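Local coordinates for putative Lipoprotein (Clostridium perfringens, PDB 5J7R), which is of unknown function but, as a putative lipoprotein with a sporulation and spore germination (GerMN-type) domain, may act at the cell envelope during sporulation or germination, at residues D20-F31 with I42-D52; L77-S85 with I95-V103. All coordinates share one frame; numbering follows the deposited sequence.

Interaction 1: D20-F31 with I42-D52; sequences DLIGDIDLSLYF and IEQQEILVDGD. With MG (magnesium ion), chain E.
Strands 24-31 and 42-50 pair antiparallel as a long, twisted beta hairpin, their axes 4.3 Å apart at closest approach and 143° between directions. Reciprocal backbone bonds join I25 with V49, L27 with I47, L29 with Q45 and F31 with E43. G51 N bonds to G23 O where helix 51-65 begins. On the face of L27 and L29, I47 CG2 lies 3.7 Å from L29 CG and V49 CG2 meets L27 CD1. On the opposite face Q44 keeps CG anti to its carbonyl carbon (chi1 -61°). From there CG meets the Y30 ring obliquely near CE2, and the extended chain lets NE2 donate to Y30 OH at 2.7 Å, in the amide plane. D26 OD1 and E46 OE2 are 2.7 Å apart, so one acid probably holds a proton. Q123 NE2 and T120 OG1 of a second subunit bond to S28 O and Y30 N respectively, and a third continues the sheet in parallel beside D24-D26. At the helix start, D50 OD1 caps E53 N while D50 OD2 binds magnesium at 2.3 Å. A magnesium-bound water donates to D24 OD1. D52 OD2 bonds to S126 OG, and D52 OD1 takes I22 N at 3.0 Å, almost straight at 178°.

Interaction 2: L77-S85 with I95-V103; sequences LPKDTKLLS and INLSKEAIV
S98 and S85 both hold OG between the backbone N and the carbonyl carbon (chi1 61° and 65°), and this places each hydroxyl against the facing segment. S98 OG accepts from K82 N at 3.1 Å. It also donates to E100 OE2 at 2.8 Å, on the anti lone pair of that carboxylate. The bend of E100 at chi2 (68°) brings the acid back to the serine. At the other end, N96 ND2 donates to S85 OG at 3.2 Å, with the hydroxyl in the amide plane. N96 OD1 is held by the backbone N of N136, so both ends of the amide are fixed. The backbones here form a classic beta bulge in an antiparallel hairpin. L84 and S85 both face N96. L84 N bonds to N96 O at 2.8 Å, S85 N reaches the same oxygen weakly, and N96 N returns a bond to S85 O. L84 lays CD1 over the backbone of L97, 3.4 Å from L97 O. L83 CD1 meets L97 CD2 at 3.9 Å, the two side chains crossing at a slant. Beyond the strands, a type I turn from P78 to T81 meets the 3-10 segment 99-101. T81 N and T81 OG1 both bond to P78 O from one face of its plane. T81 CG2 touches A101 CB, and P78 CG rests near E100 O. Strand 92-97 is central in its sheet, between 83-89 and 129-134. L83 and I95 pack on helix 51-65, and I95 also meets I117 of helix 107-121.

How the interactions relate
Interaction 1 comes first along the chain and is complete before interaction 2 begins. Their centres are 27 Å apart, with the centre of the chain lying between them, and their nearest atoms are about 10 Å apart without touching. Each joins the strands of a beta hairpin, but within this chain the two belong to separate sheets. Helix 51-65 links them: it starts at the end of interaction 1 and lies against the sheet that holds interaction 2. The hairpin of 20-31 with 42-52 meets the other subunits of the four-chain assembly. No other chain touches 77-85 or 95-103. Interaction 1 thus lies at subunit interfaces of that assembly, whereas interaction 2 belongs to the mixed sheet within one subunit.

Interaction 1: D20-F31 with I42-D52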
loop_
_atom_site.group_PDB
_atom_site.type_symbol
_atom_site.label_atom_id
_atom_site.label_comp_id
_atom_site.label_asym_id
_atom_site.label_seq_id
_atom_site.Cartn_x
_atom_site.Cartn_y
_atom_site.Cartn_z
ATOM N N ASP A 20 10.566 2.530 3.756
ATOM C CA ASP A 20 9.184 2.134 3.977
ATOM C C ASP A 20 8.698 1.491 2.702
ATOM O O ASP A 20 8.944 1.999 1.626
ATOM C CB ASP A 20 8.276 3.309 4.368
ATOM C CG ASP A 20 8.533 3.802 5.782
ATOM O OD1 ASP A 20 9.552 3.378 6.401
ATOM O OD2 ASP A 20 7.705 4.600 6.280
ATOM N N LEU A 21 7.992 0.380 2.843
ATOM C CA LEU A 21 7.512 -0.384 1.711
ATOM C C LEU A 21 6.521 0.394 0.832
ATOM O O LEU A 21 6.731 0.503 -0.380
ATOM C CB LEU A 21 6.938 -1.701 2.220
ATOM C CG LEU A 21 6.856 -2.848 1.239
ATOM C CD1 LEU A 21 6.322 -4.054 1.987
ATOM C CD2 LEU A 21 6.028 -2.542 0.009
ATOM N N ILE A 22 5.453 0.912 1.441
ATOM C CA ILE A 22 4.438 1.701 0.718
ATOM C C ILE A 22 4.467 3.196 1.109
ATOM O O ILE A 22 4.250 4.050 0.273
ATOM C CB ILE A 22 3.005 1.180 0.967
ATOM C CG1 ILE A 22 2.932 -0.339 0.730
ATOM C CG2 ILE A 22 2.018 1.942 0.082
ATOM C CD1 ILE A 22 1.615 -0.976 1.131
ATOM N N GLY A 23 4.702 3.498 2.384
ATOM C CA GLY A 23 4.752 4.892 2.868
ATOM C C GLY A 23 3.379 5.523 3.054
ATOM O O GLY A 23 2.363 4.893 2.793
ATOM N N ASP A 24 3.353 6.770 3.529
ATOM C CA ASP A 24 2.093 7.475 3.789
ATOM C C ASP A 24 1.378 7.899 2.510
ATOM O O ASP A 24 2.027 8.237 1.533
ATOM C CB ASP A 24 2.335 8.731 4.655
ATOM C CG ASP A 24 2.851 8.408 6.052
ATOM O OD1 ASP A 24 2.817 7.231 6.468
ATOM O OD2 ASP A 24 3.295 9.358 6.744
ATOM N N ILE A 25 0.043 7.863 2.531
ATOM C CA ILE A 25 -0.772 8.313 1.395
ATOM C C ILE A 25 -1.793 9.295 1.974
ATOM O O ILE A 25 -2.639 8.926 2.771
ATOM C CB ILE A 25 -1.497 7.183 0.635
ATOM C CG1 ILE A 25 -0.521 6.037 0.329
ATOM C CG2 ILE A 25 -2.185 7.747 -0.613
ATOM C CD1 ILE A 25 -1.144 4.843 -0.355
ATOM N N ASP A 26 -1.694 10.548 1.565
ATOM C CA ASP A 26 -2.550 11.585 2.082
ATOM C C ASP A 26 -3.780 11.660 1.179
ATOM O O ASP A 26 -3.666 12.033 0.026
ATOM C CB ASP A 26 -1.745 12.897 2.109
ATOM C CG ASP A 26 -2.437 13.999 2.868
ATOM O OD1 ASP A 26 -3.536 13.746 3.413
ATOM O OD2 ASP A 26 -1.873 15.120 2.916
ATOM N N LEU A 27 -4.944 11.297 1.714
ATOM C CA LEU A 27 -6.188 11.270 0.953
ATOM C C LEU A 27 -7.346 11.890 1.712
ATOM O O LEU A 27 -7.209 12.350 2.839
ATOM C CB LEU A 27 -6.612 9.811 0.748
ATOM C CG LEU A 27 -5.660 8.876 0.028
ATOM C CD1 LEU A 27 -6.161 7.435 0.051
ATOM C CD2 LEU A 27 -5.447 9.341 -1.403
ATOM N N SER A 28 -8.513 11.818 1.088
ATOM C CA SER A 28 -9.751 12.304 1.685
ATOM C C SER A 28 -10.890 11.290 1.743
ATOM O O SER A 28 -10.998 10.373 0.919
ATOM C CB SER A 28 -10.229 13.633 1.025
ATOM O OG SER A 28 -9.554 13.869 -0.201
ATOM N N LEU A 29 -11.687 11.461 2.790
ATOM C CA LEU A 29 -12.886 10.688 3.004
ATOM C C LEU A 29 -13.999 11.688 2.792
ATOM O O LEU A 29 -13.964 12.779 3.369
ATOM C CB LEU A 29 -12.972 10.134 4.417
ATOM C CG LEU A 29 -11.939 9.100 4.800
ATOM C CD1 LEU A 29 -12.124 8.770 6.270
ATOM C CD2 LEU A 29 -12.060 7.842 3.937
ATOM N N TYR A 30 -14.963 11.331 1.952
ATOM C CA TYR A 30 -16.082 12.207 1.659
ATOM C C TYR A 30 -17.311 11.784 2.416
ATOM O O TYR A 30 -17.849 10.709 2.176
ATOM C CB TYR A 30 -16.377 12.222 0.168
ATOM C CG TYR A 30 -15.288 12.854 -0.642
ATOM C CD1 TYR A 30 -14.215 12.117 -1.072
ATOM C CD2 TYR A 30 -15.340 14.211 -0.984
ATOM C CE1 TYR A 30 -13.207 12.689 -1.820
ATOM C CE2 TYR A 30 -14.340 14.797 -1.744
ATOM C CZ TYR A 30 -13.273 14.026 -2.160
ATOM O OH TYR A 30 -12.256 14.570 -2.899
ATOM N N PHE A 31 -17.734 12.634 3.346
ATOM C CA PHE A 31 -18.924 12.392 4.153
ATOM C C PHE A 31 -20.043 13.343 3.754
ATOM O O PHE A 31 -19.873 14.182 2.867
ATOM C CB PHE A 31 -18.605 12.508 5.641
ATOM C CG PHE A 31 -17.710 11.422 6.134
ATOM C CD1 PHE A 31 -18.224 10.157 6.401
ATOM C CD2 PHE A 31 -16.359 11.653 6.359
ATOM C CE1 PHE A 31 -17.401 9.144 6.857
ATOM C CE2 PHE A 31 -15.537 10.646 6.826
ATOM C CZ PHE A 31 -16.058 9.392 7.077
ATOM N N ILE A 42 -21.275 16.748 -0.464
ATOM C CA ILE A 42 -20.266 15.966 0.251
ATOM C C ILE A 42 -19.047 16.847 0.545
ATOM O O ILE A 42 -18.654 17.659 -0.285
ATOM C CB ILE A 42 -19.868 14.687 -0.527
ATOM C CG1 ILE A 42 -19.344 15.024 -1.929
ATOM C CG2 ILE A 42 -21.064 13.746 -0.638
ATOM C CD1 ILE A 42 -18.921 13.818 -2.753
ATOM N N GLU A 43 -18.488 16.702 1.742
ATOM C CA GLU A 43 -17.304 17.457 2.175
ATOM C C GLU A 43 -16.181 16.483 2.577
ATOM O O GLU A 43 -16.431 15.395 3.078
ATOM C CB GLU A 43 -17.672 18.465 3.286
ATOM C CG GLU A 43 -18.117 19.814 2.763
ATOM C CD GLU A 43 -18.691 20.700 3.844
ATOM O OE1 GLU A 43 -19.668 21.442 3.576
ATOM O OE2 GLU A 43 -18.188 20.615 4.980
ATOM N N GLN A 44 -14.948 16.873 2.308
ATOM C CA GLN A 44 -13.817 16.050 2.611
ATOM C C GLN A 44 -13.384 16.124 4.053
ATOM O O GLN A 44 -13.520 17.147 4.701
ATOM C CB GLN A 44 -12.594 16.529 1.818
ATOM C CG GLN A 44 -12.709 16.499 0.306
ATOM C CD GLN A 44 -11.509 17.131 -0.385
ATOM O OE1 GLN A 44 -10.835 17.976 0.195
ATOM N NE2 GLN A 44 -11.255 16.751 -1.634
ATOM N N GLN A 45 -12.812 15.020 4.509
ATOM C CA GLN A 45 -12.203 14.890 5.831
ATOM C C GLN A 45 -10.905 14.156 5.516
ATOM O O GLN A 45 -10.923 13.045 4.991
ATOM C CB GLN A 45 -13.039 14.075 6.795
ATOM C CG GLN A 45 -12.347 13.859 8.131
ATOM C CD GLN A 45 -13.139 13.017 9.168
ATOM O OE1 GLN A 45 -12.596 12.040 9.632
ATOM N NE2 GLN A 45 -14.409 13.352 9.494
ATOM N N GLU A 46 -9.779 14.761 5.824
ATOM C CA GLU A 46 -8.490 14.118 5.516
ATOM C C GLU A 46 -8.175 12.810 6.269
ATOM O O GLU A 46 -8.498 12.649 7.438
ATOM C CB GLU A 46 -7.353 15.154 5.773
ATOM C CG GLU A 46 -5.923 14.596 5.651
ATOM C CD GLU A 46 -4.793 15.549 6.095
ATOM O OE1 GLU A 46 -5.021 16.404 6.976
ATOM O OE2 GLU A 46 -3.648 15.410 5.598
ATOM N N ILE A 47 -7.505 11.891 5.581
ATOM C CA ILE A 47 -7.050 10.631 6.181
ATOM C C ILE A 47 -5.627 10.355 5.690
ATOM O O ILE A 47 -5.373 10.364 4.503
ATOM C CB ILE A 47 -8.058 9.470 5.915
ATOM C CG1 ILE A 47 -7.655 8.175 6.645
ATOM C CG2 ILE A 47 -8.268 9.203 4.426
ATOM C CD1 ILE A 47 -8.791 7.183 6.787
ATOM N N LEU A 48 -4.670 10.227 6.608
ATOM C CA LEU A 48 -3.323 9.936 6.237
ATOM C C LEU A 48 -3.222 8.431 6.414
ATOM O O LEU A 48 -3.138 7.916 7.529
ATOM C CB LEU A 48 -2.337 10.709 7.094
ATOM C CG LEU A 48 -0.922 10.514 6.549
ATOM C CD1 LEU A 48 -0.696 11.241 5.228
ATOM C CD2 LEU A 48 0.040 11.041 7.567
ATOM N N VAL A 49 -3.267 7.731 5.287
ATOM C CA VAL A 49 -3.198 6.292 5.302
ATOM C C VAL A 49 -1.747 5.925 5.368
ATOM O O VAL A 49 -0.998 6.260 4.478
ATOM C CB VAL A 49 -3.754 5.693 3.999
ATOM C CG1 VAL A 49 -3.640 4.180 4.009
ATOM C CG2 VAL A 49 -5.195 6.116 3.782
ATOM N N ASP A 50 -1.365 5.240 6.428
ATOM C CA ASP A 50 0.003 4.775 6.615
ATOM C C ASP A 50 0.087 3.397 5.961
ATOM O O ASP A 50 -0.388 2.440 6.535
ATOM C CB ASP A 50 0.282 4.748 8.133
ATOM C CG ASP A 50 1.646 4.244 8.510
ATOM O OD1 ASP A 50 2.167 3.296 7.932
ATOM O OD2 ASP A 50 2.170 4.732 9.508
ATOM N N GLY A 51 0.694 3.312 4.769
ATOM C CA GLY A 51 0.759 2.047 4.024
ATOM C C GLY A 51 1.305 0.825 4.722
ATOM O O GLY A 51 0.728 -0.258 4.613
ATOM N N ASP A 52 2.429 0.983 5.411
ATOM C CA ASP A 52 3.029 -0.126 6.149
ATOM C C ASP A 52 2.083 -0.614 7.246
ATOM O O ASP A 52 2.060 -1.812 7.522
ATOM C CB ASP A 52 4.412 0.249 6.707
ATOM C CG ASP A 52 5.453 0.469 5.602
ATOM O OD1 ASP A 52 5.097 0.375 4.406
ATOM O OD2 ASP A 52 6.639 0.723 5.935
HETATM MG MG MG E . 4.264 5.398 10.291
HETATM O O HOH W 1 4.676 5.785 8.047
HETATM O O HOH W 2 4.591 3.069 9.364
HETATM O O HOH W 3 6.143 5.239 10.602
HETATM O O HOH W 4 3.476 4.273 11.739
#

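Interaction 2: L77-S85 with I95-V103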
loop_
_atom_site.group_PDB
_atom_site.type_symbol
_atom_site.label_atom_id
_atom_site.label_comp_id
_atom_site.label_asym_id
_atom_site.label_seq_id
_atom_site.Cartn_x
_atom_site.Cartn_y
_atom_site.Cartn_z
ATOM N N LEU A 77 -2.350 -18.986 15.618
ATOM C CA LEU A 77 -3.207 -18.249 16.551
ATOM C C LEU A 77 -4.608 -18.835 16.474
ATOM O O LEU A 77 -4.988 -19.355 15.429
ATOM C CB LEU A 77 -3.283 -16.757 16.188
ATOM C CG LEU A 77 -2.043 -15.876 16.358
ATOM C CD1 LEU A 77 -2.259 -14.511 15.726
ATOM C CD2 LEU A 77 -1.673 -15.745 17.831
ATOM N N PRO A 78 -5.379 -18.772 17.577
ATOM C CA PRO A 78 -6.758 -19.277 17.546
ATOM C C PRO A 78 -7.603 -18.565 16.484
ATOM O O PRO A 78 -7.424 -17.367 16.254
ATOM C CB PRO A 78 -7.275 -18.954 18.944
ATOM C CG PRO A 78 -6.060 -19.000 19.793
ATOM C CD PRO A 78 -4.976 -18.406 18.945
ATOM N N LYS A 79 -8.510 -19.303 15.853
ATOM C CA LYS A 79 -9.350 -18.753 14.789
ATOM C C LYS A 79 -10.268 -17.617 15.256
ATOM O O LYS A 79 -10.511 -16.669 14.508
ATOM C CB LYS A 79 -10.121 -19.867 14.079
ATOM C CG LYS A 79 -10.862 -19.347 12.840
ATOM C CD LYS A 79 -10.853 -20.352 11.689
ATOM C CE LYS A 79 -11.783 -19.969 10.562
ATOM N NZ LYS A 79 -11.855 -21.019 9.510
ATOM N N ASP A 80 -10.756 -17.717 16.494
ATOM C CA ASP A 80 -11.636 -16.681 17.062
ATOM C C ASP A 80 -10.885 -15.403 17.501
ATOM O O ASP A 80 -11.522 -14.434 17.920
ATOM C CB ASP A 80 -12.531 -17.227 18.199
ATOM C CG ASP A 80 -11.745 -17.853 19.344
ATOM O OD1 ASP A 80 -10.502 -17.939 19.277
ATOM O OD2 ASP A 80 -12.400 -18.289 20.317
ATOM N N THR A 81 -9.550 -15.405 17.402
ATOM C CA THR A 81 -8.740 -14.229 17.749
ATOM C C THR A 81 -9.150 -13.063 16.871
ATOM O O THR A 81 -9.494 -13.237 15.704
ATOM C CB THR A 81 -7.222 -14.473 17.539
ATOM O OG1 THR A 81 -6.803 -15.597 18.325
ATOM C CG2 THR A 81 -6.390 -13.250 17.936
ATOM N N LYS A 82 -9.104 -11.871 17.437
ATOM C CA LYS A 82 -9.483 -10.681 16.722
ATOM C C LYS A 82 -8.411 -9.636 16.860
ATOM O O LYS A 82 -7.880 -9.439 17.944
ATOM C CB LYS A 82 -10.776 -10.138 17.304
ATOM C CG LYS A 82 -11.963 -11.107 17.165
ATOM C CD LYS A 82 -13.227 -10.493 17.739
ATOM C CE LYS A 82 -14.344 -11.498 17.943
ATOM N NZ LYS A 82 -15.627 -10.853 18.336
ATOM N N LEU A 83 -8.098 -8.972 15.755
ATOM C CA LEU A 83 -7.104 -7.914 15.765
ATOM C C LEU A 83 -7.797 -6.609 16.199
ATOM O O LEU A 83 -8.629 -6.077 15.474
ATOM C CB LEU A 83 -6.480 -7.771 14.377
ATOM C CG LEU A 83 -5.403 -6.701 14.219
ATOM C CD1 LEU A 83 -4.234 -6.936 15.148
ATOM C CD2 LEU A 83 -4.928 -6.690 12.795
ATOM N N LEU A 84 -7.469 -6.116 17.389
ATOM C CA LEU A 84 -8.073 -4.890 17.903
ATOM C C LEU A 84 -7.477 -3.672 17.221
ATOM O O LEU A 84 -8.201 -2.751 16.843
ATOM C CB LEU A 84 -7.909 -4.799 19.418
ATOM C CG LEU A 84 -8.577 -5.927 20.217
ATOM C CD1 LEU A 84 -8.241 -5.781 21.692
ATOM C CD2 LEU A 84 -10.085 -5.959 20.012
ATOM N N SER A 85 -6.159 -3.665 17.073
ATOM C CA SER A 85 -5.476 -2.563 16.408
ATOM C C SER A 85 -4.049 -2.953 16.044
ATOM O O SER A 85 -3.468 -3.863 16.639
ATOM C CB SER A 85 -5.433 -1.308 17.285
ATOM O OG SER A 85 -4.646 -1.518 18.442
ATOM N N ILE A 95 1.124 -5.003 17.975
ATOM C CA ILE A 95 0.052 -5.882 17.546
ATOM C C ILE A 95 -0.860 -6.097 18.734
ATOM O O ILE A 95 -0.536 -6.850 19.648
ATOM C CB ILE A 95 0.616 -7.220 17.037
ATOM C CG1 ILE A 95 1.656 -6.959 15.946
ATOM C CG2 ILE A 95 -0.513 -8.110 16.537
ATOM C CD1 ILE A 95 2.414 -8.186 15.491
ATOM N N ASN A 96 -2.020 -5.451 18.691
ATOM C CA ASN A 96 -2.989 -5.522 19.762
ATOM C C ASN A 96 -4.070 -6.546 19.454
ATOM O O ASN A 96 -4.914 -6.326 18.591
ATOM C CB ASN A 96 -3.592 -4.138 19.960
ATOM C CG ASN A 96 -4.521 -4.071 21.142
ATOM O OD1 ASN A 96 -4.446 -4.895 22.064
ATOM N ND2 ASN A 96 -5.384 -3.068 21.149
ATOM N N LEU A 97 -4.059 -7.649 20.201
ATOM C CA LEU A 97 -5.005 -8.751 20.004
ATOM C C LEU A 97 -6.043 -8.806 21.108
ATOM O O LEU A 97 -5.904 -8.145 22.128
ATOM C CB LEU A 97 -4.239 -10.081 19.967
ATOM C CG LEU A 97 -3.096 -10.173 18.941
ATOM C CD1 LEU A 97 -2.324 -11.468 19.120
ATOM C CD2 LEU A 97 -3.598 -10.038 17.507
ATOM N N SER A 98 -7.091 -9.592 20.883
ATOM C CA SER A 98 -8.156 -9.771 21.866
ATOM C C SER A 98 -7.760 -10.880 22.843
ATOM O O SER A 98 -6.741 -11.560 22.652
ATOM C CB SER A 98 -9.467 -10.140 21.174
ATOM O OG SER A 98 -9.344 -11.359 20.460
ATOM N N LYS A 99 -8.573 -11.063 23.879
ATOM C CA LYS A 99 -8.352 -12.094 24.911
ATOM C C LYS A 99 -8.290 -13.539 24.350
ATOM O O LYS A 99 -7.621 -14.398 24.923
ATOM C CB LYS A 99 -9.465 -11.985 25.963
ATOM C CG LYS A 99 -9.432 -12.972 27.117
ATOM C CD LYS A 99 -10.691 -12.828 27.971
ATOM C CE LYS A 99 -10.701 -13.690 29.227
ATOM N NZ LYS A 99 -11.798 -13.297 30.165
ATOM N N GLU A 100 -8.978 -13.797 23.235
ATOM C CA GLU A 100 -8.997 -15.139 22.614
ATOM C C GLU A 100 -7.608 -15.650 22.214
ATOM O O GLU A 100 -7.418 -16.846 22.073
ATOM C CB GLU A 100 -9.931 -15.190 21.391
ATOM C CG GLU A 100 -11.428 -15.100 21.689
ATOM C CD GLU A 100 -11.894 -13.750 22.217
ATOM O OE1 GLU A 100 -12.950 -13.726 22.868
ATOM O OE2 GLU A 100 -11.208 -12.721 21.998
ATOM N N ALA A 101 -6.651 -14.744 22.040
ATOM C CA ALA A 101 -5.285 -15.129 21.665
ATOM C C ALA A 101 -4.539 -15.851 22.782
ATOM O O ALA A 101 -3.588 -16.578 22.514
ATOM C CB ALA A 101 -4.492 -13.905 21.228
ATOM N N ILE A 102 -4.967 -15.636 24.027
ATOM C CA ILE A 102 -4.335 -16.265 25.188
ATOM C C ILE A 102 -4.977 -17.628 25.439
ATOM O O ILE A 102 -6.144 -17.709 25.821
ATOM C CB ILE A 102 -4.442 -15.380 26.455
ATOM C CG1 ILE A 102 -3.763 -14.023 26.211
ATOM C CG2 ILE A 102 -3.797 -16.078 27.654
ATOM C CD1 ILE A 102 -3.872 -13.045 27.369
ATOM N N VAL A 103 -4.202 -18.688 25.202
ATOM C CA VAL A 103 -4.639 -20.077 25.406
ATOM C C VAL A 103 -3.453 -20.891 25.903
ATOM O O VAL A 103 -2.321 -20.408 25.905
ATOM C CB VAL A 103 -5.193 -20.728 24.112
ATOM C CG1 VAL A 103 -6.482 -20.046 23.672
ATOM C CG2 VAL A 103 -4.162 -20.703 22.985
#